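Local coordinates for amine oxidase domain-containing protein (Pyrococcus furiosus, PDB 3NRN), which is of uncharacterised function but binds adenosine monophosphate and probably acts as a flavin-dependent oxidoreductase of the amine oxidase family, at residues Gly36-Asn41 / Val377-Arg382; Ala53-Pro58 / Gly186-Val191; Gly16-Arg21 / Lys398-Leu403. All blocks are in the same frame, centred on the assembly; numbering follows the deposited sequence.

How the contacts relate
Contact 1 (36-41 with 377-382) lies at the bound AMP, where R38 meets the phosphate. Contact 2 (53-58 with 186-191) is about 12 Å from it, centre to centre, and the two touch. N41 of contact 1 probably accepts a hydrogen bond from K189 N (OD1 to N, 3.0 Å) and donates one to G186 O. The A53 side chain is about 9 Å from AMP. Contact 3 (16-21 with 398-403) lies away from the annotated AMP site, with its centre about 16 Å from that of contact 1. These two also touch, through Y381 on K398 and V377 on A399. Contacts 2 and 3 stay about 8 Å apart at their nearest atoms.

Contact 1: residues Gly36-Asn41 / Val377-Arg382; sequences GGRFTN and VGDGYR. With AMP (adenosine monophosphate), chain B.
The guanidinium of R38 has O3P of AMP over one face and the D379 carboxylate at its edge. NH2 of R38 forms a salt bridge to OD2 of D379, 2.8 Å long. The guanidinium and carboxylate planes are only 19° apart. CB of D379 lies in the guanidinium plane, 3.8 Å from NH2 of R38. The R38 chain bends at chi3 (-53°), and this turn carries its head past the phosphate to the aspartate. D379 has a second charged partner on its other oxygen. NE of R382 donates to OD1 of D379 at 3.0 Å, from within its own guanidinium plane and nearly along the C-O axis of the carboxylate. R38, D379 and R382 thus form a salt-bridge network at the protein surface.

The site fits the dinucleotide-binding fold expected of a flavin-containing amine oxidoreductase. One segment follows strand 25-29 and the other follows strand 374-376 of the same parallel sheet. The backbone also holds the nucleotide. N of R38 donates to O3P of AMP at 2.8 Å, with an N-H...O angle of 172°. A type II' turn from G36 to F39 presents this N-H. G37 has positive phi, and a CB on it would clash with O3P. E30 and V212 bind AMP as well. On the facing segment, a type I turn from G378 to Y381 carries D379.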
ATOM      1  N   GLY A  36      11.542  -5.619  -6.265  1.00 29.20           N
ATOM      2  CA  GLY A  36      10.096  -5.612  -6.117  1.00 25.32           C
ATOM      3  C   GLY A  36       9.579  -5.596  -4.693  1.00 25.11           C
ATOM      4  O   GLY A  36       8.448  -5.168  -4.443  1.00 23.08           O
ATOM      5  N   GLY A  37      10.401  -6.076  -3.765  1.00 25.35           N
ATOM      6  CA  GLY A  37      10.014  -6.108  -2.368  1.00 23.25           C
ATOM      7  C   GLY A  37       8.652  -6.729  -2.122  1.00 25.04           C
ATOM      8  O   GLY A  37       8.383  -7.858  -2.531  1.00 28.19           O
ATOM      9  N   ARG A  38       7.778  -5.980  -1.463  1.00 22.71           N
ATOM     10  CA  ARG A  38       6.447  -6.473  -1.155  1.00 23.13           C
ATOM     11  C   ARG A  38       5.396  -6.083  -2.185  1.00 22.03           C
ATOM     12  O   ARG A  38       4.200  -6.074  -1.894  1.00 28.72           O
ATOM     13  CB  ARG A  38       6.027  -5.999   0.239  1.00 28.22           C
ATOM     14  CG  ARG A  38       6.984  -6.461   1.341  1.00 32.44           C
ATOM     15  CD  ARG A  38       6.313  -6.443   2.700  1.00 48.78           C
ATOM     16  NE  ARG A  38       5.712  -5.147   2.992  1.00 59.06           N
ATOM     17  CZ  ARG A  38       6.403  -4.041   3.234  1.00 63.57           C
ATOM     18  NH1 ARG A  38       7.721  -4.076   3.227  1.00 64.37           N
ATOM     19  NH2 ARG A  38       5.774  -2.898   3.470  1.00 69.02           N
ATOM     20  N   PHE A  39       5.845  -5.773  -3.394  1.00 21.43           N
ATOM     21  CA  PHE A  39       4.930  -5.404  -4.461  1.00 21.81           C
ATOM     22  C   PHE A  39       5.304  -6.115  -5.762  1.00 22.31           C
ATOM     23  O   PHE A  39       5.510  -5.474  -6.787  1.00 23.83           O
ATOM     24  CB  PHE A  39       4.949  -3.890  -4.681  1.00 21.87           C
ATOM     25  CG  PHE A  39       3.814  -3.386  -5.524  1.00 23.42           C
ATOM     26  CD1 PHE A  39       2.524  -3.320  -5.005  1.00 25.48           C
ATOM     27  CD2 PHE A  39       4.030  -2.970  -6.837  1.00 23.35           C
ATOM     28  CE1 PHE A  39       1.468  -2.846  -5.775  1.00 21.19           C
ATOM     29  CE2 PHE A  39       2.979  -2.498  -7.618  1.00 25.21           C
ATOM     30  CZ  PHE A  39       1.696  -2.435  -7.084  1.00 17.69           C
ATOM     31  N   THR A  40       5.405  -7.440  -5.715  1.00 20.30           N
ATOM     32  CA  THR A  40       5.726  -8.215  -6.910  1.00 23.76           C
ATOM     33  C   THR A  40       5.001  -9.567  -6.863  1.00 28.64           C
ATOM     34  O   THR A  40       4.189  -9.806  -5.965  1.00 24.07           O
ATOM     35  CB  THR A  40       7.256  -8.411  -7.058  1.00 26.67           C
ATOM     36  OG1 THR A  40       7.542  -8.922  -8.362  1.00 27.86           O
ATOM     37  CG2 THR A  40       7.794  -9.373  -6.016  1.00 23.86           C
ATOM     38  N   ASN A  41       5.280 -10.450  -7.818  1.00 27.60           N
ATOM     39  CA  ASN A  41       4.590 -11.738  -7.857  1.00 24.30           C
ATOM     40  C   ASN A  41       5.257 -12.898  -7.133  1.00 28.08           C
ATOM     41  O   ASN A  41       6.480 -12.951  -6.983  1.00 25.37           O
ATOM     42  CB  ASN A  41       4.322 -12.138  -9.306  1.00 27.81           C
ATOM     43  CG  ASN A  41       3.288 -11.255  -9.962  1.00 31.25           C
ATOM     44  OD1 ASN A  41       2.951 -10.189  -9.446  1.00 29.83           O
ATOM     45  ND2 ASN A  41       2.784 -11.685 -11.115  1.00 30.80           N
ATOM     46  N   VAL A 377      11.248   6.786   1.566  1.00 19.05           N
ATOM     47  CA  VAL A 377      10.033   6.581   0.775  1.00 16.20           C
ATOM     48  C   VAL A 377       9.602   5.144   1.009  1.00 23.14           C
ATOM     49  O   VAL A 377      10.401   4.335   1.496  1.00 20.27           O
ATOM     50  CB  VAL A 377      10.234   6.816  -0.755  1.00 25.43           C
ATOM     51  CG1 VAL A 377      10.680   8.252  -1.006  1.00 17.65           C
ATOM     52  CG2 VAL A 377      11.244   5.814  -1.332  1.00 12.93           C
ATOM     53  N   GLY A 378       8.356   4.827   0.651  1.00 18.77           N
ATOM     54  CA  GLY A 378       7.837   3.488   0.863  1.00 15.25           C
ATOM     55  C   GLY A 378       6.807   3.524   1.987  1.00 31.89           C
ATOM     56  O   GLY A 378       6.325   4.598   2.354  1.00 25.57           O
ATOM     57  N   ASP A 379       6.460   2.362   2.532  1.00 33.46           N
ATOM     58  CA  ASP A 379       5.482   2.277   3.619  1.00 47.15           C
ATOM     59  C   ASP A 379       5.865   3.104   4.841  1.00 47.92           C
ATOM     60  O   ASP A 379       5.038   3.350   5.715  1.00 46.54           O
ATOM     61  CB  ASP A 379       5.289   0.822   4.059  1.00 49.03           C
ATOM     62  CG  ASP A 379       3.983   0.235   3.571  1.00 58.14           C
ATOM     63  OD1 ASP A 379       2.929   0.858   3.814  1.00 66.80           O
ATOM     64  OD2 ASP A 379       4.008  -0.848   2.950  1.00 69.63           O
ATOM     65  N   GLY A 380       7.126   3.517   4.907  1.00 47.57           N
ATOM     66  CA  GLY A 380       7.576   4.309   6.033  1.00 41.52           C
ATOM     67  C   GLY A 380       7.214   5.770   5.872  1.00 41.41           C
ATOM     68  O   GLY A 380       7.477   6.586   6.754  1.00 37.81           O
ATOM     69  N   TYR A 381       6.616   6.110   4.736  1.00 35.64           N
ATOM     70  CA  TYR A 381       6.223   7.484   4.485  1.00 37.79           C
ATOM     71  C   TYR A 381       4.982   7.593   3.608  1.00 34.85           C
ATOM     72  O   TYR A 381       5.077   7.748   2.391  1.00 31.12           O
ATOM     73  CB  TYR A 381       7.383   8.267   3.850  1.00 34.28           C
ATOM     74  CG  TYR A 381       7.072   9.732   3.581  1.00 35.93           C
ATOM     75  CD1 TYR A 381       6.328  10.487   4.493  1.00 42.59           C
ATOM     76  CD2 TYR A 381       7.546  10.372   2.431  1.00 21.55           C
ATOM     77  CE1 TYR A 381       6.061  11.843   4.267  1.00 44.03           C
ATOM     78  CE2 TYR A 381       7.288  11.724   2.195  1.00 36.19           C
ATOM     79  CZ  TYR A 381       6.545  12.454   3.117  1.00 47.36           C
ATOM     80  OH  TYR A 381       6.288  13.790   2.893  1.00 41.55           O
ATOM     81  N   ARG A 382       3.815   7.483   4.234  1.00 33.09           N
ATOM     82  CA  ARG A 382       2.554   7.621   3.518  1.00 38.21           C
ATOM     83  C   ARG A 382       1.867   8.838   4.118  1.00 35.01           C
ATOM     84  O   ARG A 382       1.410   8.805   5.259  1.00 29.19           O
ATOM     85  CB  ARG A 382       1.679   6.372   3.685  1.00 31.36           C
ATOM     86  CG  ARG A 382       2.175   5.181   2.877  1.00 35.25           C
ATOM     87  CD  ARG A 382       1.238   3.985   2.936  1.00 41.08           C
ATOM     88  NE  ARG A 382       1.276   3.316   4.231  1.00 54.59           N
ATOM     89  CZ  ARG A 382       0.586   3.701   5.298  1.00 61.67           C
ATOM     90  NH1 ARG A 382      -0.214   4.758   5.234  1.00 62.87           N
ATOM     91  NH2 ARG A 382       0.702   3.030   6.437  1.00 61.58           N
TER
HETATM   92  P   AMP B 422       9.631  -2.924   0.468  1.00 33.43           P
HETATM   93  O1P AMP B 422       9.761  -1.417   0.385  1.00 37.72           O
HETATM   94  O2P AMP B 422       9.595  -3.347   1.934  1.00 33.19           O
HETATM   95  O3P AMP B 422       8.611  -3.504  -0.429  1.00 25.91           O
HETATM   96  O5' AMP B 422      11.097  -3.322  -0.033  1.00 28.88           O
HETATM   97  C5' AMP B 422      12.235  -2.646   0.515  1.00 25.24           C
HETATM   98  C4' AMP B 422      13.402  -3.346  -0.169  1.00 23.73           C
HETATM   99  O4' AMP B 422      14.636  -3.101   0.512  1.00 22.41           O
HETATM  100  C3' AMP B 422      13.260  -4.856  -0.270  1.00 23.99           C
HETATM  101  O3' AMP B 422      13.414  -5.132  -1.677  1.00 26.30           O
HETATM  102  C2' AMP B 422      14.439  -5.373   0.581  1.00 25.52           C
HETATM  103  O2' AMP B 422      15.033  -6.617   0.159  1.00 25.78           O
HETATM  104  C1' AMP B 422      15.430  -4.237   0.400  1.00 22.64           C
HETATM  105  N9  AMP B 422      16.371  -4.036   1.519  1.00 26.61           N
HETATM  106  C8  AMP B 422      16.110  -4.117   2.851  1.00 25.49           C
HETATM  107  N7  AMP B 422      17.221  -3.777   3.556  1.00 24.83           N
HETATM  108  C5  AMP B 422      18.160  -3.407   2.674  1.00 25.92           C
HETATM  109  C6  AMP B 422      19.553  -2.952   2.786  1.00 26.18           C
HETATM  110  N6  AMP B 422      20.100  -2.828   4.027  1.00 25.74           N
HETATM  111  N1  AMP B 422      20.199  -2.677   1.627  1.00 25.33           N
HETATM  112  C2  AMP B 422      19.577  -2.782   0.401  1.00 23.68           C
HETATM  113  N3  AMP B 422      18.316  -3.250   0.215  1.00 21.17           N
HETATM  114  C4  AMP B 422      17.600  -3.570   1.321  1.00 24.54           C

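Contact 2: residues Ala53-Pro58 / Gly186-Val191; sequences ALHMIP and GGCKAV
H55 and G187 bring the two backbones to 4.7 Å, CA to CA, where the turn before strand 56-57 meets the start of helix 188-200. The H55 ring meets this helix start obliquely. Its CD2 lies 3.1 Å from N of C188 and 3.3 Å from CA of G187. With chi1 at -65°, CG of H55 sits beside its own backbone N, which brings the ring to G187. A CB on G187 would clash with CD2 of H55, so glycine suits this place. SG of C188 also approaches the ring obliquely, 4.8 Å from the H55 centroid. The same sulfur packs on A53, 3.9 Å from its CB and 3.5 Å from its O.

F39 touches both A53 and C188, so the contact adjoins the loop that carries R38, an AMP-binding residue. S50 OG is bonded to A53 O. Within the helix start, A190 N bonds to G187 O. All four touching residues are buried. The segments are held together by close packing and the oblique sulfur-aromatic contact, while the polar NE2 of H55 is bonded outside them, weakly, to L49 O.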
ATOM      1  N   ALA A  53       0.668  -6.326  -1.760  1.00 28.82           N
ATOM      2  CA  ALA A  53      -0.577  -5.808  -2.316  1.00 30.51           C
ATOM      3  C   ALA A  53      -1.300  -6.908  -3.090  1.00 29.94           C
ATOM      4  O   ALA A  53      -0.670  -7.770  -3.710  1.00 25.30           O
ATOM      5  CB  ALA A  53      -0.292  -4.619  -3.229  1.00 23.50           C
ATOM      6  N   LEU A  54      -2.626  -6.867  -3.068  1.00 25.40           N
ATOM      7  CA  LEU A  54      -3.416  -7.888  -3.743  1.00 26.62           C
ATOM      8  C   LEU A  54      -3.598  -7.643  -5.246  1.00 30.93           C
ATOM      9  O   LEU A  54      -4.716  -7.742  -5.759  1.00 28.62           O
ATOM     10  CB  LEU A  54      -4.787  -8.006  -3.063  1.00 24.82           C
ATOM     11  CG  LEU A  54      -4.814  -8.187  -1.544  1.00 24.19           C
ATOM     12  CD1 LEU A  54      -6.244  -8.393  -1.098  1.00 27.31           C
ATOM     13  CD2 LEU A  54      -3.958  -9.376  -1.132  1.00 29.93           C
ATOM     14  N   HIS A  55      -2.500  -7.327  -5.943  1.00 26.00           N
ATOM     15  CA  HIS A  55      -2.537  -7.075  -7.388  1.00 27.80           C
ATOM     16  C   HIS A  55      -3.567  -6.003  -7.684  1.00 24.86           C
ATOM     17  O   HIS A  55      -4.203  -6.002  -8.741  1.00 26.67           O
ATOM     18  CB  HIS A  55      -2.911  -8.369  -8.115  1.00 31.25           C
ATOM     19  CG  HIS A  55      -1.887  -9.451  -7.971  1.00 33.07           C
ATOM     20  ND1 HIS A  55      -2.217 -10.786  -7.884  1.00 32.32           N
ATOM     21  CD2 HIS A  55      -0.537  -9.391  -7.889  1.00 19.65           C
ATOM     22  CE1 HIS A  55      -1.116 -11.502  -7.752  1.00 20.36           C
ATOM     23  NE2 HIS A  55      -0.083 -10.680  -7.753  1.00 28.01           N
HETATM   24  N   MSE A  56      -3.711  -5.083  -6.737  1.00 25.93           N
HETATM   25  CA  MSE A  56      -4.700  -4.019  -6.819  1.00 24.17           C
HETATM   26  C   MSE A  56      -4.137  -2.695  -6.300  1.00 27.62           C
HETATM   27  O   MSE A  56      -3.237  -2.674  -5.463  1.00 27.47           O
HETATM   28  CB  MSE A  56      -5.916  -4.451  -5.983  1.00 25.16           C
HETATM   29  CG  MSE A  56      -7.114  -3.505  -5.921  1.00 30.30           C
HETATM   30 SE   MSE A  56      -8.488  -4.244  -4.935  1.00 25.47          SE
HETATM   31  CE  MSE A  56      -7.668  -4.512  -3.404  1.00 25.21           C
ATOM     32  N   ILE A  57      -4.670  -1.595  -6.813  1.00 22.40           N
ATOM     33  CA  ILE A  57      -4.262  -0.264  -6.398  1.00 22.17           C
ATOM     34  C   ILE A  57      -5.511   0.332  -5.747  1.00 25.11           C
ATOM     35  O   ILE A  57      -6.592   0.266  -6.316  1.00 25.09           O
ATOM     36  CB  ILE A  57      -3.803   0.562  -7.626  1.00 22.89           C
ATOM     37  CG1 ILE A  57      -2.594  -0.129  -8.268  1.00 15.57           C
ATOM     38  CG2 ILE A  57      -3.469   1.996  -7.219  1.00 22.02           C
ATOM     39  CD1 ILE A  57      -2.109   0.509  -9.566  1.00 27.29           C
ATOM     40  N   PRO A  58      -5.379   0.914  -4.539  1.00 24.61           N
ATOM     41  CA  PRO A  58      -6.517   1.502  -3.819  1.00 24.77           C
ATOM     42  C   PRO A  58      -7.441   2.435  -4.608  1.00 24.67           C
ATOM     43  O   PRO A  58      -8.661   2.402  -4.432  1.00 21.05           O
ATOM     44  CB  PRO A  58      -5.852   2.205  -2.635  1.00 21.24           C
ATOM     45  CG  PRO A  58      -4.640   1.358  -2.381  1.00 21.86           C
ATOM     46  CD  PRO A  58      -4.130   1.122  -3.791  1.00 19.01           C
ATOM     47  N   GLY A 186      -1.373  -8.727 -15.077  1.00 27.86           N
ATOM     48  CA  GLY A 186      -0.020  -9.205 -14.864  1.00 24.39           C
ATOM     49  C   GLY A 186       0.373  -9.173 -13.399  1.00 29.54           C
ATOM     50  O   GLY A 186       1.466  -9.601 -13.036  1.00 28.14           O
ATOM     51  N   GLY A 187      -0.518  -8.669 -12.550  1.00 31.51           N
ATOM     52  CA  GLY A 187      -0.222  -8.602 -11.129  1.00 22.87           C
ATOM     53  C   GLY A 187       0.727  -7.467 -10.788  1.00 26.43           C
ATOM     54  O   GLY A 187       1.071  -6.660 -11.654  1.00 29.91           O
ATOM     55  N   CYS A 188       1.153  -7.404  -9.530  1.00 24.73           N
ATOM     56  CA  CYS A 188       2.065  -6.357  -9.079  1.00 23.33           C
ATOM     57  C   CYS A 188       3.363  -6.329  -9.886  1.00 21.05           C
ATOM     58  O   CYS A 188       3.917  -5.261 -10.141  1.00 27.39           O
ATOM     59  CB  CYS A 188       2.410  -6.543  -7.596  1.00 13.88           C
ATOM     60  SG  CYS A 188       1.023  -6.359  -6.447  1.00 30.18           S
ATOM     61  N   LYS A 189       3.855  -7.500 -10.277  1.00 26.35           N
ATOM     62  CA  LYS A 189       5.102  -7.577 -11.034  1.00 27.61           C
ATOM     63  C   LYS A 189       5.092  -6.749 -12.318  1.00 27.68           C
ATOM     64  O   LYS A 189       6.149  -6.296 -12.781  1.00 27.78           O
ATOM     65  CB  LYS A 189       5.435  -9.034 -11.369  1.00 26.81           C
ATOM     66  CG  LYS A 189       6.866  -9.234 -11.891  1.00 24.91           C
ATOM     67  CD  LYS A 189       7.237 -10.720 -11.973  1.00 34.70           C
ATOM     68  CE  LYS A 189       8.669 -10.925 -12.472  1.00 27.89           C
ATOM     69  NZ  LYS A 189       8.876 -10.311 -13.815  1.00 22.81           N
ATOM     70  N   ALA A 190       3.910  -6.544 -12.893  1.00 18.25           N
ATOM     71  CA  ALA A 190       3.805  -5.770 -14.129  1.00 30.39           C
ATOM     72  C   ALA A 190       4.373  -4.374 -13.901  1.00 29.33           C
ATOM     73  O   ALA A 190       5.075  -3.825 -14.744  1.00 22.25           O
ATOM     74  CB  ALA A 190       2.353  -5.678 -14.577  1.00 28.42           C
ATOM     75  N   VAL A 191       4.075  -3.809 -12.741  1.00 23.28           N
ATOM     76  CA  VAL A 191       4.566  -2.483 -12.412  1.00 21.98           C
ATOM     77  C   VAL A 191       6.080  -2.498 -12.211  1.00 15.00           C
ATOM     78  O   VAL A 191       6.802  -1.623 -12.697  1.00 20.63           O
ATOM     79  CB  VAL A 191       3.882  -1.978 -11.137  1.00 19.75           C
ATOM     80  CG1 VAL A 191       4.553  -0.707 -10.643  1.00 19.59           C
ATOM     81  CG2 VAL A 191       2.413  -1.733 -11.427  1.00 19.88           C
TER

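Contact 3: residues Gly16-Arg21 / Lys398-Leu403; sequences GAFLAR and KALEKL
Helix 10-21 follows the first strand of the parallel nucleotide-binding sheet, and in contact 3 it packs against helix 388-402, which follows strand 374-376 of that sheet. This is consistent with a Rossmann-type fold. A GxGxxG-like pattern (G7, G9, G12) runs from the turn into the first helix, and G7 and G9 line the AMP pocket. The contact itself is far from the nucleotide and wholly apolar.

L400 carries most of one side. Its CD1 methyl sits over one face of the F18 ring in a CH-pi contact. CD1 is 3.6 Å from the ring centroid and 19° off the ring normal. The methyl is offset toward the rim and comes closest to CD2 of F18, at 3.4 Å. In F18, CG lies opposite the backbone N (chi1 -175°), which swings the ring out toward helix 388-402. The other methyl of L400 reaches the next residue of helix 10-21. CD2 of L400 is 4.1 Å from CD2 of L19, and the two leucine side chains run alongside each other, pointing opposite ways.

F18 touches I71 and L72 of helix 64-72, so it also contacts a third helix. With an alanine at F18, the CD1 methyl of L400 would probably lose its aromatic partner and a gap would be likely to open toward I71 and L72. L400 is covered further by F408. CD2 of L400 also lies 4.0 Å from CD2 of F18.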
ATOM      1  N   GLY A  16      13.621   6.056  -8.281  1.00 21.45           N
ATOM      2  CA  GLY A  16      14.731   5.829  -9.191  1.00 21.56           C
ATOM      3  C   GLY A  16      14.331   6.058 -10.637  1.00 21.60           C
ATOM      4  O   GLY A  16      15.081   6.634 -11.429  1.00 25.03           O
ATOM      5  N   ALA A  17      13.139   5.605 -10.989  1.00 20.44           N
ATOM      6  CA  ALA A  17      12.648   5.768 -12.340  1.00 17.68           C
ATOM      7  C   ALA A  17      12.411   7.245 -12.654  1.00 22.62           C
ATOM      8  O   ALA A  17      12.823   7.735 -13.704  1.00 19.40           O
ATOM      9  CB  ALA A  17      11.361   4.983 -12.515  1.00 21.09           C
ATOM     10  N   PHE A  18      11.754   7.959 -11.743  1.00 19.93           N
ATOM     11  CA  PHE A  18      11.465   9.375 -11.970  1.00 24.00           C
ATOM     12  C   PHE A  18      12.737  10.186 -12.164  1.00 29.84           C
ATOM     13  O   PHE A  18      12.838  11.003 -13.087  1.00 22.90           O
ATOM     14  CB  PHE A  18      10.673   9.973 -10.798  1.00 23.41           C
ATOM     15  CG  PHE A  18      10.238  11.399 -11.025  1.00 23.89           C
ATOM     16  CD1 PHE A  18       9.017  11.680 -11.634  1.00 19.75           C
ATOM     17  CD2 PHE A  18      11.063  12.464 -10.660  1.00 20.49           C
ATOM     18  CE1 PHE A  18       8.623  13.009 -11.876  1.00 24.03           C
ATOM     19  CE2 PHE A  18      10.682  13.797 -10.898  1.00 23.01           C
ATOM     20  CZ  PHE A  18       9.457  14.067 -11.509  1.00 18.10           C
ATOM     21  N   LEU A  19      13.708   9.955 -11.287  1.00 22.43           N
ATOM     22  CA  LEU A  19      14.969  10.676 -11.335  1.00 19.49           C
ATOM     23  C   LEU A  19      15.840  10.285 -12.528  1.00 25.79           C
ATOM     24  O   LEU A  19      16.518  11.135 -13.106  1.00 24.84           O
ATOM     25  CB  LEU A  19      15.729  10.470 -10.022  1.00 24.52           C
ATOM     26  CG  LEU A  19      15.042  11.077  -8.790  1.00 29.89           C
ATOM     27  CD1 LEU A  19      15.785  10.678  -7.524  1.00 28.38           C
ATOM     28  CD2 LEU A  19      14.994  12.603  -8.922  1.00 31.72           C
ATOM     29  N   ALA A  20      15.823   9.009 -12.902  1.00 24.71           N
ATOM     30  CA  ALA A  20      16.618   8.558 -14.045  1.00 23.78           C
ATOM     31  C   ALA A  20      16.059   9.214 -15.303  1.00 31.17           C
ATOM     32  O   ALA A  20      16.807   9.659 -16.176  1.00 30.07           O
ATOM     33  CB  ALA A  20      16.551   7.053 -14.173  1.00 17.32           C
ATOM     34  N   ARG A  21      14.737   9.278 -15.384  1.00 31.08           N
ATOM     35  CA  ARG A  21      14.075   9.899 -16.526  1.00 34.32           C
ATOM     36  C   ARG A  21      14.505  11.357 -16.636  1.00 36.85           C
ATOM     37  O   ARG A  21      14.700  11.868 -17.738  1.00 41.17           O
ATOM     38  CB  ARG A  21      12.554   9.838 -16.373  1.00 30.54           C
ATOM     39  CG  ARG A  21      11.848   8.910 -17.353  1.00 41.30           C
ATOM     40  CD  ARG A  21      10.532   9.534 -17.809  1.00 42.37           C
ATOM     41  NE  ARG A  21       9.826  10.175 -16.695  1.00 58.12           N
ATOM     42  CZ  ARG A  21       9.433  11.449 -16.680  1.00 54.25           C
ATOM     43  NH1 ARG A  21       9.667  12.240 -17.722  1.00 57.42           N
ATOM     44  NH2 ARG A  21       8.810  11.940 -15.615  1.00 56.05           N
ATOM     45  N   LYS A 398       5.988  13.790  -2.655  1.00 20.24           N
ATOM     46  CA  LYS A 398       6.390  14.768  -1.644  1.00 25.13           C
ATOM     47  C   LYS A 398       7.904  14.832  -1.496  1.00 23.40           C
ATOM     48  O   LYS A 398       8.474  15.912  -1.349  1.00 29.90           O
ATOM     49  CB  LYS A 398       5.756  14.429  -0.288  1.00 24.83           C
ATOM     50  CG  LYS A 398       4.249  14.273  -0.327  1.00 36.17           C
ATOM     51  CD  LYS A 398       3.536  15.601  -0.486  1.00 51.10           C
ATOM     52  CE  LYS A 398       3.616  16.434   0.788  1.00 34.44           C
ATOM     53  NZ  LYS A 398       2.846  17.702   0.658  1.00 59.74           N
ATOM     54  N   ALA A 399       8.557  13.675  -1.516  1.00 22.77           N
ATOM     55  CA  ALA A 399      10.008  13.645  -1.394  1.00 25.39           C
ATOM     56  C   ALA A 399      10.598  14.405  -2.576  1.00 27.71           C
ATOM     57  O   ALA A 399      11.474  15.252  -2.405  1.00 20.50           O
ATOM     58  CB  ALA A 399      10.519  12.204  -1.383  1.00 25.38           C
ATOM     59  N   LEU A 400      10.106  14.107  -3.777  1.00 25.47           N
ATOM     60  CA  LEU A 400      10.592  14.775  -4.980  1.00 27.05           C
ATOM     61  C   LEU A 400      10.401  16.295  -4.900  1.00 31.90           C
ATOM     62  O   LEU A 400      11.272  17.056  -5.324  1.00 26.88           O
ATOM     63  CB  LEU A 400       9.884  14.216  -6.218  1.00 17.45           C
ATOM     64  CG  LEU A 400      10.073  12.720  -6.495  1.00 20.50           C
ATOM     65  CD1 LEU A 400       9.263  12.313  -7.731  1.00 16.53           C
ATOM     66  CD2 LEU A 400      11.558  12.419  -6.708  1.00 28.94           C
ATOM     67  N   GLU A 401       9.269  16.740  -4.358  1.00 26.50           N
ATOM     68  CA  GLU A 401       9.028  18.175  -4.227  1.00 30.10           C
ATOM     69  C   GLU A 401       9.977  18.764  -3.181  1.00 32.16           C
ATOM     70  O   GLU A 401      10.522  19.853  -3.369  1.00 22.92           O
ATOM     71  CB  GLU A 401       7.584  18.462  -3.804  1.00 29.96           C
ATOM     72  CG  GLU A 401       6.523  18.020  -4.804  1.00 33.62           C
ATOM     73  CD  GLU A 401       5.318  18.945  -4.819  1.00 35.53           C
ATOM     74  OE1 GLU A 401       4.886  19.375  -3.726  1.00 36.99           O
ATOM     75  OE2 GLU A 401       4.804  19.237  -5.923  1.00 30.14           O
ATOM     76  N   LYS A 402      10.167  18.045  -2.076  1.00 31.02           N
ATOM     77  CA  LYS A 402      11.061  18.516  -1.023  1.00 30.19           C
ATOM     78  C   LYS A 402      12.468  18.690  -1.584  1.00 31.72           C
ATOM     79  O   LYS A 402      13.226  19.547  -1.136  1.00 31.09           O
ATOM     80  CB  LYS A 402      11.104  17.533   0.147  1.00 28.90           C
ATOM     81  CG  LYS A 402      11.945  18.036   1.308  1.00 39.15           C
ATOM     82  CD  LYS A 402      12.170  16.968   2.368  1.00 50.13           C
ATOM     83  CE  LYS A 402      13.118  17.468   3.447  1.00 46.39           C
ATOM     84  NZ  LYS A 402      13.452  16.396   4.425  1.00 60.77           N
ATOM     85  N   LEU A 403      12.817  17.869  -2.566  1.00 29.65           N
ATOM     86  CA  LEU A 403      14.139  17.958  -3.181  1.00 26.25           C
ATOM     87  C   LEU A 403      14.128  19.006  -4.271  1.00 26.77           C
ATOM     88  O   LEU A 403      15.155  19.278  -4.886  1.00 28.64           O
ATOM     89  CB  LEU A 403      14.540  16.612  -3.794  1.00 27.60           C
ATOM     90  CG  LEU A 403      14.772  15.473  -2.804  1.00 28.67           C
ATOM     91  CD1 LEU A 403      14.999  14.172  -3.558  1.00 33.21           C
ATOM     92  CD2 LEU A 403      15.964  15.810  -1.912  1.00 31.82           C
TER